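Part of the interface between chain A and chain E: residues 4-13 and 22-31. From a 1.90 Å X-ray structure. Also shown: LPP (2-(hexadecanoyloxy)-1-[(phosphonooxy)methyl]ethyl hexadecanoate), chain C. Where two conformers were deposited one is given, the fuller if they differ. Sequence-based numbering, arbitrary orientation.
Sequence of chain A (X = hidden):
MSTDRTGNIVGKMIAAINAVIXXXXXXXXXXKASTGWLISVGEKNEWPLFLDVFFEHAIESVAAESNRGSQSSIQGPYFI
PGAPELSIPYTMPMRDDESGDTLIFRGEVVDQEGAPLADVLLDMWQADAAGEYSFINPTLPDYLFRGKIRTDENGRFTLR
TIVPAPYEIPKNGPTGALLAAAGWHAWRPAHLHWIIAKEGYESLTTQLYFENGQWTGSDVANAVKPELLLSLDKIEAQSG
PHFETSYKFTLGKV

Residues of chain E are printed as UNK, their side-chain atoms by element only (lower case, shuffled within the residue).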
# COMPACT_ATOMS: atom_id res chain seq x y z
N ASP A 4 -18.88 -8.62 -5.34
CA ASP A 4 -18.55 -8.65 -6.75
C ASP A 4 -17.71 -7.42 -7.12
O ASP A 4 -16.65 -7.55 -7.74
CB ASP A 4 -19.81 -8.71 -7.63
CG ASP A 4 -19.47 -8.79 -9.13
OD1 ASP A 4 -18.87 -9.79 -9.56
OD2 ASP A 4 -19.73 -7.88 -9.95
N ARG A 5 -18.20 -6.25 -6.75
CA ARG A 5 -17.55 -5.00 -7.10
C ARG A 5 -16.16 -4.92 -6.44
O ARG A 5 -15.14 -4.67 -7.12
CB ARG A 5 -18.41 -3.83 -6.63
CG ARG A 5 -17.73 -2.49 -6.81
CD ARG A 5 -18.65 -1.33 -6.81
NE ARG A 5 -17.90 -0.07 -6.83
CZ ARG A 5 -17.47 0.55 -7.91
NH1 ARG A 5 -17.69 0.06 -9.14
NH2 ARG A 5 -16.82 1.72 -7.75
N THR A 6 -16.10 -5.16 -5.14
CA THR A 6 -14.76 -5.03 -4.53
C THR A 6 -13.75 -6.04 -4.98
O THR A 6 -12.60 -5.68 -5.28
CB THR A 6 -14.70 -4.68 -3.04
OG1 THR A 6 -13.95 -5.67 -2.30
CG2 THR A 6 -15.98 -4.53 -2.40
N GLY A 7 -14.19 -7.28 -5.14
CA GLY A 7 -13.36 -8.25 -5.84
C GLY A 7 -12.94 -7.82 -7.24
O GLY A 7 -11.80 -8.07 -7.63
N ASN A 8 -13.84 -7.22 -8.03
CA ASN A 8 -13.47 -6.83 -9.38
C ASN A 8 -12.32 -5.81 -9.31
O ASN A 8 -11.31 -5.95 -9.97
CB ASN A 8 -14.66 -6.21 -10.13
CG ASN A 8 -15.58 -7.25 -10.75
OD1 ASN A 8 -15.25 -8.44 -10.75
ND2 ASN A 8 -16.74 -6.81 -11.29
N ILE A 9 -12.48 -4.83 -8.44
CA ILE A 9 -11.56 -3.68 -8.40
C ILE A 9 -10.21 -4.10 -7.85
O ILE A 9 -9.16 -3.88 -8.49
CB ILE A 9 -12.13 -2.57 -7.53
CG1 ILE A 9 -13.38 -1.92 -8.17
CG2 ILE A 9 -11.03 -1.49 -7.28
CD1 ILE A 9 -14.28 -1.25 -7.12
N VAL A 10 -10.23 -4.69 -6.66
CA VAL A 10 -9.00 -5.16 -6.01
C VAL A 10 -8.32 -6.26 -6.83
O VAL A 10 -7.11 -6.26 -6.98
CB VAL A 10 -9.23 -5.62 -4.55
CG1 VAL A 10 -7.87 -5.89 -3.85
CG2 VAL A 10 -10.04 -4.60 -3.76
N GLY A 11 -9.11 -7.17 -7.40
CA GLY A 11 -8.53 -8.19 -8.26
C GLY A 11 -7.74 -7.60 -9.41
O GLY A 11 -6.60 -8.02 -9.67
N LYS A 12 -8.34 -6.62 -10.10
CA LYS A 12 -7.69 -5.96 -11.23
C LYS A 12 -6.38 -5.27 -10.81
O LYS A 12 -5.40 -5.36 -11.52
CB LYS A 12 -8.62 -4.93 -11.87
CG LYS A 12 -9.81 -5.58 -12.67
CD LYS A 12 -10.81 -4.50 -13.13
CE LYS A 12 -11.99 -5.10 -13.89
NZ LYS A 12 -12.53 -4.09 -14.87
N MET A 13 -6.40 -4.57 -9.67
CA MET A 13 -5.20 -3.88 -9.13
C MET A 13 -4.07 -4.89 -8.87
O MET A 13 -2.92 -4.71 -9.34
CB MET A 13 -5.57 -3.11 -7.84
CG MET A 13 -6.50 -1.92 -8.16
SD MET A 13 -6.91 -0.94 -6.73
CE MET A 13 -7.97 0.37 -7.52
N UNK E 22 -10.36 4.74 -12.60
CA UNK E 22 -11.13 5.45 -13.64
C UNK E 22 -12.14 4.48 -14.29
O UNK E 22 -13.32 4.82 -14.44
c UNK E 22 -10.19 5.98 -14.72
c UNK E 22 -10.47 7.92 -18.04
c UNK E 22 -9.84 7.18 -16.89
c UNK E 22 -10.87 6.54 -15.98
n UNK E 22 -9.76 9.20 -18.29
N UNK E 23 -11.67 3.30 -14.65
CA UNK E 23 -12.52 2.28 -15.25
C UNK E 23 -13.70 1.88 -14.37
O UNK E 23 -14.85 1.90 -14.85
c UNK E 23 -12.59 -0.02 -16.34
o UNK E 23 -13.10 0.19 -17.46
o UNK E 23 -12.82 -1.10 -15.74
c UNK E 23 -11.72 1.04 -15.63
N UNK E 24 -13.45 1.55 -13.09
CA UNK E 24 -14.53 1.14 -12.19
C UNK E 24 -15.21 2.28 -11.50
O UNK E 24 -16.11 2.02 -10.68
c UNK E 24 -14.64 -1.13 -11.08
o UNK E 24 -12.99 -1.24 -12.63
c UNK E 24 -14.03 0.25 -11.04
c UNK E 24 -14.00 -1.84 -12.21
o UNK E 24 -14.48 -2.90 -12.67
N UNK E 25 -14.76 3.52 -11.76
CA UNK E 25 -15.38 4.69 -11.13
C UNK E 25 -15.35 4.54 -9.61
O UNK E 25 -16.36 4.69 -8.89
n UNK E 25 -17.50 6.78 -15.79
c UNK E 25 -18.28 5.54 -13.69
c UNK E 25 -16.85 5.21 -13.20
c UNK E 25 -16.81 4.92 -11.68
c UNK E 25 -18.36 5.68 -15.21
N UNK E 26 -14.16 4.26 -9.08
CA UNK E 26 -14.04 4.15 -7.63
C UNK E 26 -14.47 5.46 -6.97
O UNK E 26 -14.12 6.53 -7.44
c UNK E 26 -12.49 3.67 -5.72
c UNK E 26 -12.28 2.32 -7.82
c UNK E 26 -12.61 3.70 -7.20
N UNK E 27 -15.24 5.38 -5.89
CA UNK E 27 -15.85 6.54 -5.27
C UNK E 27 -14.97 7.08 -4.14
O UNK E 27 -14.03 6.41 -3.69
o UNK E 27 -17.09 5.46 -3.47
c UNK E 27 -17.22 6.18 -4.69
N UNK E 28 -15.28 8.29 -3.68
CA UNK E 28 -14.58 8.87 -2.54
C UNK E 28 -14.82 8.06 -1.28
O UNK E 28 -13.95 7.89 -0.42
c UNK E 28 -11.74 12.30 -2.45
o UNK E 28 -11.12 14.15 -3.88
c UNK E 28 -13.28 13.20 -4.12
c UNK E 28 -14.25 12.25 -3.74
c UNK E 28 -12.04 13.21 -3.48
c UNK E 28 -12.73 11.35 -2.07
c UNK E 28 -13.99 11.32 -2.72
c UNK E 28 -15.05 10.31 -2.32
N UNK E 29 -16.05 7.57 -1.16
CA UNK E 29 -16.40 6.73 -0.05
C UNK E 29 -15.51 5.44 -0.05
O UNK E 29 -14.98 5.04 1.00
o UNK E 29 -18.28 5.49 0.85
c UNK E 29 -17.93 6.41 -0.14
N UNK E 30 -15.30 4.84 -1.22
CA UNK E 30 -14.46 3.63 -1.31
C UNK E 30 -12.97 3.97 -1.01
O UNK E 30 -12.25 3.18 -0.40
c UNK E 30 -16.41 2.04 -4.27
o UNK E 30 -15.88 2.59 -5.25
c UNK E 30 -15.98 2.32 -2.84
c UNK E 30 -14.60 2.96 -2.67
o UNK E 30 -17.31 1.18 -4.41
N UNK E 31 -12.55 5.16 -1.47
CA UNK E 31 -11.17 5.64 -1.24
C UNK E 31 -10.91 5.82 0.25
O UNK E 31 -9.85 5.42 0.77
c UNK E 31 -8.50 7.04 -2.28
c UNK E 31 -7.17 8.95 -1.57
c UNK E 31 -9.66 7.65 -1.80
c UNK E 31 -11.01 6.97 -1.94
o UNK E 31 -5.93 9.56 -1.50
c UNK E 31 -9.55 8.91 -1.18
c UNK E 31 -7.25 7.69 -2.16
c UNK E 31 -8.31 9.58 -1.07
C7 LPP C . -15.11 -1.30 4.57
O9 LPP C . -15.00 -2.62 4.03
O27 LPP C . -16.54 -1.40 1.51
C11 LPP C . -13.70 -3.24 4.35
O10 LPP C . -13.68 -4.29 4.99
C12 LPP C . -12.39 -2.63 3.87
C13 LPP C . -12.27 -2.76 2.35
C14 LPP C . -10.88 -3.21 1.95
C15 LPP C . -10.20 -2.14 1.10
C16 LPP C . -9.07 -2.75 0.28
C17 LPP C . -8.13 -1.68 -0.21
C18 LPP C . -7.06 -2.31 -1.05
C19 LPP C . -5.96 -1.33 -1.40
C20 LPP C . -5.56 -1.47 -2.86
C21 LPP C . -5.22 -2.91 -3.22
C22 LPP C . -3.74 -3.20 -3.04
C23 LPP C . -3.13 -3.64 -4.36
C24 LPP C . -2.80 -2.43 -5.21
C29 LPP C . -15.40 -1.16 1.13
C30 LPP C . -15.15 -0.34 -0.11
C31 LPP C . -13.81 -0.74 -0.72
C32 LPP C . -13.93 -0.96 -2.22
C33 LPP C . -12.57 -1.21 -2.87
C34 LPP C . -11.95 0.10 -3.35
C35 LPP C . -10.50 -0.08 -3.73
C36 LPP C . -9.93 1.24 -4.21
C37 LPP C . -8.55 1.46 -3.67
C38 LPP C . -8.07 2.88 -3.98
C39 LPP C . -6.79 3.17 -3.21
C40 LPP C . -5.55 2.59 -3.90
C41 LPP C . -4.55 2.09 -2.87
C42 LPP C . -3.20 1.67 -3.48
C43 LPP C . -2.09 1.71 -2.41
C44 LPP C . -0.81 1.02 -2.85
O HOH W 1 -17.30 -3.67 -10.81
O HOH W 2 -10.49 -2.08 -15.54

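Position 22 of chain E carries four carbons in a row ending in a nitrogen, an extended chain that stays out of reach of the chain A stretch. An unbranched four-carbon amine is lysine, E:Lys22.

At position 23 there are two carbons, the second bearing two oxygens, one of which approaches the amine of A:Lys12: a short carboxylate, hence aspartate. That oxygen, E:Asp23 OD1, lies 3.1 Å from A:Lys12 NZ, a salt bridge whose hydrogen bond is weak. A water lies beside the pair, accepting from A:Lys12 NZ at 2.9 Å and donating weakly to E:Asp23 OD1 at 2.5 Å.

Position 24 has three carbons, the third carrying two oxygens, one carbon longer than its neighbour. Its CA-to-CB bond points toward chain A, and its side chain sits as a knob among A:Arg5, A:Asn8, A:Ile9 and A:Lys12, residues brought onto one side of their helix by its repeat. This is E:Glu24. Its OE1 makes a salt bridge with A:Lys12 NZ at 3.2 Å, while its aliphatic CG packs 3.3 Å from A:Ile9 CG1.

Position 25 again shows four carbons in a row ending in nitrogen, so it is E:Lys25. Its phi of 56° takes the backbone out of helical geometry, and the end of the side chain leads away from chain A; what it offers across the interface is its carbonyl.

Position 26 has three carbons, one carrying the other two, and one of the terminal pair meets A:Ile9. A beta-branched, wholly carbon side chain of this size is valine, E:Val26. Its CG2 lies 4.0 Å from A:Ile9 CG2, and its CG1 lies 3.8 Å from LPP C36.

One carbon and one oxygen at position 27 define serine. E:Ser27 occupies the N-cap position of the next helix, its OG accepting from the backbone N of position 30 at 2.9 Å.

Position 28 has one carbon, then a six-carbon ring bearing an oxygen: E:Tyr28, out of reach of the chain A stretch. Position 29, one carbon and one oxygen, is E:Ser29, likewise too far away to touch it.

At position 30, three carbons end in two oxygens, and the carboxylate faces the guanidinium of A:Arg5. This is E:Glu30. A:Arg5 NE donates to E:Glu30 OE2 at 2.8 Å, nearly linearly at 177°, and A:Arg5 NH2 donates to E:Glu30 OE1 at 2.8 Å. The same OE1 accepts from E:Ser27 N at 2.9 Å.

Position 31 repeats the ring of six carbons with one oxygen; E:Tyr31 makes no contact with the chain A stretch, but LPP C39 approaches its ring edge.

The contact works through two charged clusters flanking an apolar patch. A:Arg5 pairs with E:Glu30 and also reads the turn: its NH1 and NH2 each donate to E:Glu24 O at 3.0 Å. Nearly two helical turns away, A:Lys12 gathers two carboxylates. Between them A:Ile9 packs against E:Glu24 and E:Val26, with its CG2 also 3.9 Å from LPP C35, so the lipid extends the apolar packing.

Chain E, residues 22-31: KDEKVSYSEY
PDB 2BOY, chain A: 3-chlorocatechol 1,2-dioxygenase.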